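Local coordinates for CELL WALL surface anchor family protein (Streptococcus pneumoniae, PDB 2WW8) that serves as the adhesin of the pneumococcal pilus, probably attaching the bacterium to host cells through an integrin-like, metal-binding domain, at residues I229-S234 and K337-A342; S92-G97 and V119-N124. All coordinates share one frame; numbering follows the deposited sequence.

Interaction 1 of 2, residues I229-S234 and K337-A342; sequences ILLDNS and KVPTEA. With MG (magnesium ion), chain B.
A metal-ion-dependent adhesion site (MIDAS), as in integrins and von Willebrand factor A domains, is built here at the end of strand 225-232, where Asp232, Ser234 and Ser236 fit the DxSxS pattern. Ser234 OG binds the magnesium ion at 2.2 Å. Three waters lie among its ligands, and Ser236 OG and Asp387 OD1 complete the six. Asp232 works from the second shell. Its OD1 accepts both the backbone N of Ser234, which closes an Asx turn, and Ser234 OG at 2.6 Å, the latter on the syn lone pair; OD2 accepts a hydrogen bond from a metal-bound water and is also held by Thr386 and Asp387.

The loop 337-342, which follows helix 328-337, runs alongside this turn, on the side to which Asn233 points. With CG anti to the backbone N (chi1 -167°), Asn233 extends its amide past the Pro339 ring, and ND2 donates to the backbone O of Glu341 at 2.9 Å. The bond is nearly straight, 163° at the hydrogen; the acceptor lies in the Asn233 amide plane, while the donor stands above the plane of the carbonyl. Ala342 CB packs beside the same nitrogen and lies 3.6 Å from Ser234 O. Two residues earlier on the strand, Leu231 CD2 meets Pro339 CD tip to tip at 3.7 Å and touches Val338 CG1.

With Asp387 the one carboxylate among the six ligands and Asp232 in the second shell, the ion probably stays electrophilic enough to take an acidic group from a partner, as MIDAS ions of integrins do, while the one hydrogen bond between the two segments, from Asn233 ND2, ties the neighbouring loop to the metal-binding turn.

Interaction 2 of 2, residues S92-G97 and V119-N124; sequences SNIKPG and VEVEKN
In the prealbumin-like (transthyretin-clan) domain, a β-sandwich module, the chain turns a corner at Asn93 and passes from strand 88-94 into strand 97-105, which pairs with strand 116-121. Gly97 and Val121 form an antiparallel hydrogen-bonded pair, so each residue satisfies both its backbone N and its O on the other. Gly97 N donates to Val121 O at 2.8 Å, approaching in the carbonyl plane. The return bond, from Val121 N to Gly97 O, is equally short and arrives nearly along the C=O axis. The two oxygens, Gly97 O and Val121 O, lie 3.4 Å apart as two acceptors, with no bond between them.

Both acceptors receive a second, weaker approach. Pro96 CA lies 3.2 Å from Val121 O and Glu120 CA 3.4 Å from Gly97 O, each as a CA-H...O contact. With phi of Gly97 at 132°, a CB would run into the carbonyl O of Pro96, a backbone shape that suits glycine.

Outside the pair, Lys95 O accepts the hydroxyl of Tyr99, and Ile94 is bonded through its backbone to Gly48, where Asn93 and Ile94 make a G1 β-bulge. Asn124 has both ends of its amide engaged, ND2 by Glu685 O and OD1 by Arg126 N.

Val121, buried, packs against the chain between Ile94 and Pro96. Its CB lies 3.7 Å from Lys95 O and its CG1 is near Ile94 O, while the Val121 and Ile94 side chains cross at about a right angle, Val121 CG2 to Ile94 CG2 at 3.8 Å.

Two ways of joining separate chain segments near strand ends are seen far apart in one elongated chain. The centres of interactions 1 and 2 are 78 Å apart, their nearest atoms about 63 Å, and they lie on opposite sides of the chain's centre. Interaction 2 comes first in sequence and closes before interaction 1 opens. The magnesium belongs to interaction 1 alone, so 92-97 with 119-124 has no direct part in the metal site. One join relies on a side-chain amide reaching a loop carbonyl, the other on reciprocal backbone bonds; the former adjoins the probable adhesive site, the latter pairs two strands of a prealbumin-like domain elsewhere along the adhesin.

Interaction 1 of 2, residues I229-S234 and K337-A342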
loop_
_atom_site.group_PDB
_atom_site.type_symbol
_atom_site.label_atom_id
_atom_site.label_comp_id
_atom_site.label_asym_id
_atom_site.label_seq_id
_atom_site.Cartn_x
_atom_site.Cartn_y
_atom_site.Cartn_z
ATOM N N ILE A 229 25.554 17.774 -16.939
ATOM C CA ILE A 229 26.216 17.870 -15.600
ATOM C C ILE A 229 27.673 17.460 -15.735
ATOM O O ILE A 229 27.934 16.383 -16.282
ATOM C CB ILE A 229 25.529 16.970 -14.600
ATOM C CG1 ILE A 229 24.122 17.496 -14.420
ATOM C CG2 ILE A 229 26.325 16.882 -13.263
ATOM C CD1 ILE A 229 23.244 16.629 -13.553
ATOM N N LEU A 230 28.599 18.309 -15.306
ATOM C CA LEU A 230 30.009 17.940 -15.372
ATOM C C LEU A 230 30.447 17.657 -13.955
ATOM O O LEU A 230 30.215 18.475 -13.081
ATOM C CB LEU A 230 30.909 19.113 -15.779
ATOM C CG LEU A 230 30.737 19.728 -17.166
ATOM C CD1 LEU A 230 31.727 20.869 -17.389
ATOM C CD2 LEU A 230 31.026 18.595 -18.154
ATOM N N LEU A 231 31.077 16.514 -13.728
ATOM C CA LEU A 231 31.315 16.120 -12.357
ATOM C C LEU A 231 32.804 15.705 -12.197
ATOM O O LEU A 231 33.259 14.754 -12.849
ATOM C CB LEU A 231 30.416 14.931 -12.041
ATOM C CG LEU A 231 30.669 14.265 -10.662
ATOM C CD1 LEU A 231 30.509 15.262 -9.499
ATOM C CD2 LEU A 231 29.682 13.029 -10.468
ATOM N N ASP A 232 33.531 16.462 -11.388
ATOM C CA ASP A 232 34.943 16.193 -11.051
ATOM C C ASP A 232 35.067 14.880 -10.264
ATOM O O ASP A 232 34.419 14.664 -9.225
ATOM C CB ASP A 232 35.459 17.482 -10.337
ATOM C CG ASP A 232 36.914 17.438 -9.848
ATOM O OD1 ASP A 232 37.524 16.350 -9.715
ATOM O OD2 ASP A 232 37.386 18.582 -9.594
ATOM N N ASN A 233 35.875 13.950 -10.786
ATOM C CA ASN A 233 36.135 12.675 -10.080
ATOM C C ASN A 233 37.667 12.558 -9.828
ATOM O O ASN A 233 38.215 11.443 -9.830
ATOM C CB ASN A 233 35.583 11.479 -10.865
ATOM C CG ASN A 233 35.524 10.158 -10.057
ATOM O OD1 ASN A 233 36.048 9.162 -10.535
ATOM N ND2 ASN A 233 34.957 10.149 -8.872
ATOM N N SER A 234 38.350 13.694 -9.631
ATOM C CA SER A 234 39.794 13.717 -9.368
ATOM C C SER A 234 40.080 13.010 -7.993
ATOM O O SER A 234 39.174 12.810 -7.169
ATOM C CB SER A 234 40.346 15.159 -9.392
ATOM O OG SER A 234 39.675 15.879 -8.354
ATOM N N LYS A 337 25.496 5.415 -13.295
ATOM C CA LYS A 337 26.865 5.702 -13.748
ATOM C C LYS A 337 27.506 6.804 -12.958
ATOM O O LYS A 337 28.745 6.977 -13.032
ATOM C CB LYS A 337 26.874 6.084 -15.238
ATOM C CG LYS A 337 26.734 4.715 -15.932
ATOM C CD LYS A 337 26.643 4.833 -17.406
ATOM C CE LYS A 337 28.025 4.585 -17.967
ATOM N NZ LYS A 337 27.957 4.892 -19.458
ATOM N N VAL A 338 26.682 7.579 -12.247
ATOM C CA VAL A 338 27.208 8.621 -11.355
ATOM C C VAL A 338 28.151 7.951 -10.316
ATOM O O VAL A 338 27.693 7.090 -9.614
ATOM C CB VAL A 338 26.093 9.394 -10.645
ATOM C CG1 VAL A 338 26.731 10.423 -9.724
ATOM C CG2 VAL A 338 25.164 10.112 -11.669
ATOM N N PRO A 339 29.437 8.362 -10.216
ATOM C CA PRO A 339 30.347 7.747 -9.267
ATOM C C PRO A 339 30.023 8.238 -7.835
ATOM O O PRO A 339 29.673 9.425 -7.672
ATOM C CB PRO A 339 31.719 8.282 -9.717
ATOM C CG PRO A 339 31.405 9.648 -10.271
ATOM C CD PRO A 339 30.090 9.435 -10.988
ATOM N N THR A 340 30.180 7.362 -6.843
ATOM C CA THR A 340 30.157 7.820 -5.428
ATOM C C THR A 340 31.482 7.563 -4.685
ATOM O O THR A 340 31.532 7.615 -3.441
ATOM C CB THR A 340 29.016 7.136 -4.629
ATOM O OG1 THR A 340 29.127 5.715 -4.807
ATOM C CG2 THR A 340 27.672 7.635 -5.140
ATOM N N GLU A 341 32.520 7.261 -5.469
ATOM C CA GLU A 341 33.880 7.028 -4.960
ATOM C C GLU A 341 34.801 7.666 -5.971
ATOM O O GLU A 341 34.397 7.849 -7.146
ATOM C CB GLU A 341 34.192 5.513 -4.953
ATOM C CG GLU A 341 33.149 4.620 -4.250
ATOM C CD GLU A 341 33.173 4.692 -2.720
ATOM O OE1 GLU A 341 34.131 5.237 -2.109
ATOM O OE2 GLU A 341 32.214 4.180 -2.104
ATOM N N ALA A 342 36.027 7.941 -5.539
ATOM C CA ALA A 342 37.137 8.317 -6.379
ATOM C C ALA A 342 38.315 7.429 -5.935
ATOM O O ALA A 342 38.208 6.628 -5.021
ATOM C CB ALA A 342 37.462 9.821 -6.193
HETATM MG MG MG B . 40.337 17.675 -7.306
HETATM O O HOH W 1 39.928 18.798 -9.014
HETATM O O HOH W 2 42.288 17.224 -7.651
HETATM O O HOH W 3 41.069 19.177 -6.040
#

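Interaction 2 of 2, residues S92-G97 and V119-N124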
loop_
_atom_site.group_PDB
_atom_site.type_symbol
_atom_site.label_atom_id
_atom_site.label_comp_id
_atom_site.label_asym_id
_atom_site.label_seq_id
_atom_site.Cartn_x
_atom_site.Cartn_y
_atom_site.Cartn_z
ATOM N N SER A 92 -39.115 -20.138 3.746
ATOM C CA SER A 92 -38.134 -19.300 3.045
ATOM C C SER A 92 -38.809 -18.187 2.238
ATOM O O SER A 92 -40.032 -18.169 2.114
ATOM C CB SER A 92 -37.377 -20.175 2.046
ATOM O OG SER A 92 -36.650 -21.180 2.722
ATOM N N ASN A 93 -38.046 -17.256 1.672
ATOM C CA ASN A 93 -38.603 -16.345 0.677
ATOM C C ASN A 93 -39.910 -15.625 1.014
ATOM O O ASN A 93 -40.817 -15.479 0.185
ATOM C CB ASN A 93 -38.729 -17.090 -0.642
ATOM C CG ASN A 93 -37.383 -17.487 -1.166
ATOM O OD1 ASN A 93 -36.713 -18.355 -0.609
ATOM N ND2 ASN A 93 -36.953 -16.818 -2.228
ATOM N N ILE A 94 -39.982 -15.163 2.257
ATOM C CA ILE A 94 -41.188 -14.546 2.775
ATOM C C ILE A 94 -41.120 -13.060 2.451
ATOM O O ILE A 94 -40.115 -12.386 2.690
ATOM C CB ILE A 94 -41.374 -14.820 4.288
ATOM C CG1 ILE A 94 -41.143 -16.301 4.617
ATOM C CG2 ILE A 94 -42.738 -14.326 4.761
ATOM C CD1 ILE A 94 -40.761 -16.577 6.071
ATOM N N LYS A 95 -42.210 -12.560 1.891
ATOM C CA LYS A 95 -42.268 -11.193 1.422
ATOM C C LYS A 95 -42.608 -10.287 2.589
ATOM O O LYS A 95 -43.269 -10.712 3.530
ATOM C CB LYS A 95 -43.321 -11.070 0.330
ATOM C CG LYS A 95 -42.982 -11.912 -0.884
ATOM C CD LYS A 95 -44.229 -12.075 -1.722
ATOM C CE LYS A 95 -43.945 -12.778 -3.040
ATOM N NZ LYS A 95 -45.221 -13.441 -3.412
ATOM N N PRO A 96 -42.119 -9.039 2.542
ATOM C CA PRO A 96 -42.508 -7.966 3.458
ATOM C C PRO A 96 -43.987 -8.045 3.876
ATOM O O PRO A 96 -44.821 -8.392 3.048
ATOM C CB PRO A 96 -42.272 -6.714 2.606
ATOM C CG PRO A 96 -41.137 -7.102 1.673
ATOM C CD PRO A 96 -41.062 -8.609 1.606
ATOM N N GLY A 97 -44.324 -7.731 5.126
ATOM C CA GLY A 97 -45.708 -7.794 5.590
ATOM C C GLY A 97 -45.902 -8.517 6.911
ATOM O O GLY A 97 -44.933 -8.829 7.618
ATOM N N VAL A 119 -46.030 -13.055 12.656
ATOM C CA VAL A 119 -44.728 -13.007 11.997
ATOM C C VAL A 119 -44.675 -11.796 11.055
ATOM O O VAL A 119 -45.268 -11.813 9.965
ATOM C CB VAL A 119 -44.405 -14.325 11.225
ATOM C CG1 VAL A 119 -43.108 -14.205 10.406
ATOM C CG2 VAL A 119 -44.354 -15.524 12.161
ATOM N N GLU A 120 -43.976 -10.747 11.495
ATOM C CA GLU A 120 -43.674 -9.583 10.656
ATOM C C GLU A 120 -42.327 -9.704 9.914
ATOM O O GLU A 120 -41.287 -10.015 10.517
ATOM C CB GLU A 120 -43.795 -8.267 11.438
ATOM C CG GLU A 120 -43.029 -8.222 12.761
ATOM C CD GLU A 120 -42.392 -6.857 13.022
ATOM O OE1 GLU A 120 -43.012 -5.849 12.608
ATOM O OE2 GLU A 120 -41.287 -6.781 13.624
ATOM N N VAL A 121 -42.384 -9.507 8.598
ATOM C CA VAL A 121 -41.196 -9.358 7.749
ATOM C C VAL A 121 -41.097 -7.901 7.265
ATOM O O VAL A 121 -41.996 -7.395 6.571
ATOM C CB VAL A 121 -41.131 -10.376 6.584
ATOM C CG1 VAL A 121 -39.841 -10.220 5.801
ATOM C CG2 VAL A 121 -41.198 -11.792 7.111
ATOM N N GLU A 122 -40.010 -7.237 7.672
ATOM C CA GLU A 122 -39.734 -5.845 7.311
ATOM C C GLU A 122 -39.342 -5.700 5.840
ATOM O O GLU A 122 -38.932 -6.681 5.212
ATOM C CB GLU A 122 -38.582 -5.305 8.154
ATOM C CG GLU A 122 -38.736 -5.366 9.656
ATOM C CD GLU A 122 -39.403 -4.130 10.190
ATOM O OE1 GLU A 122 -38.777 -3.045 10.187
ATOM O OE2 GLU A 122 -40.569 -4.268 10.616
ATOM N N LYS A 123 -39.441 -4.479 5.313
ATOM C CA LYS A 123 -38.973 -4.179 3.956
ATOM C C LYS A 123 -37.561 -4.674 3.591
ATOM O O LYS A 123 -37.339 -4.989 2.423
ATOM C CB LYS A 123 -39.125 -2.691 3.629
ATOM C CG LYS A 123 -40.467 -2.150 4.046
ATOM C CD LYS A 123 -40.848 -0.933 3.231
ATOM C CE LYS A 123 -42.311 -0.648 3.521
ATOM N NZ LYS A 123 -42.541 0.787 3.834
ATOM N N ASN A 124 -36.647 -4.738 4.568
ATOM C CA ASN A 124 -35.300 -5.323 4.433
ATOM C C ASN A 124 -35.108 -6.825 4.722
ATOM O O ASN A 124 -33.972 -7.306 4.803
ATOM C CB ASN A 124 -34.313 -4.533 5.306
ATOM C CG ASN A 124 -34.535 -4.743 6.796
ATOM O OD1 ASN A 124 -35.432 -5.472 7.207
ATOM N ND2 ASN A 124 -33.715 -4.097 7.617
#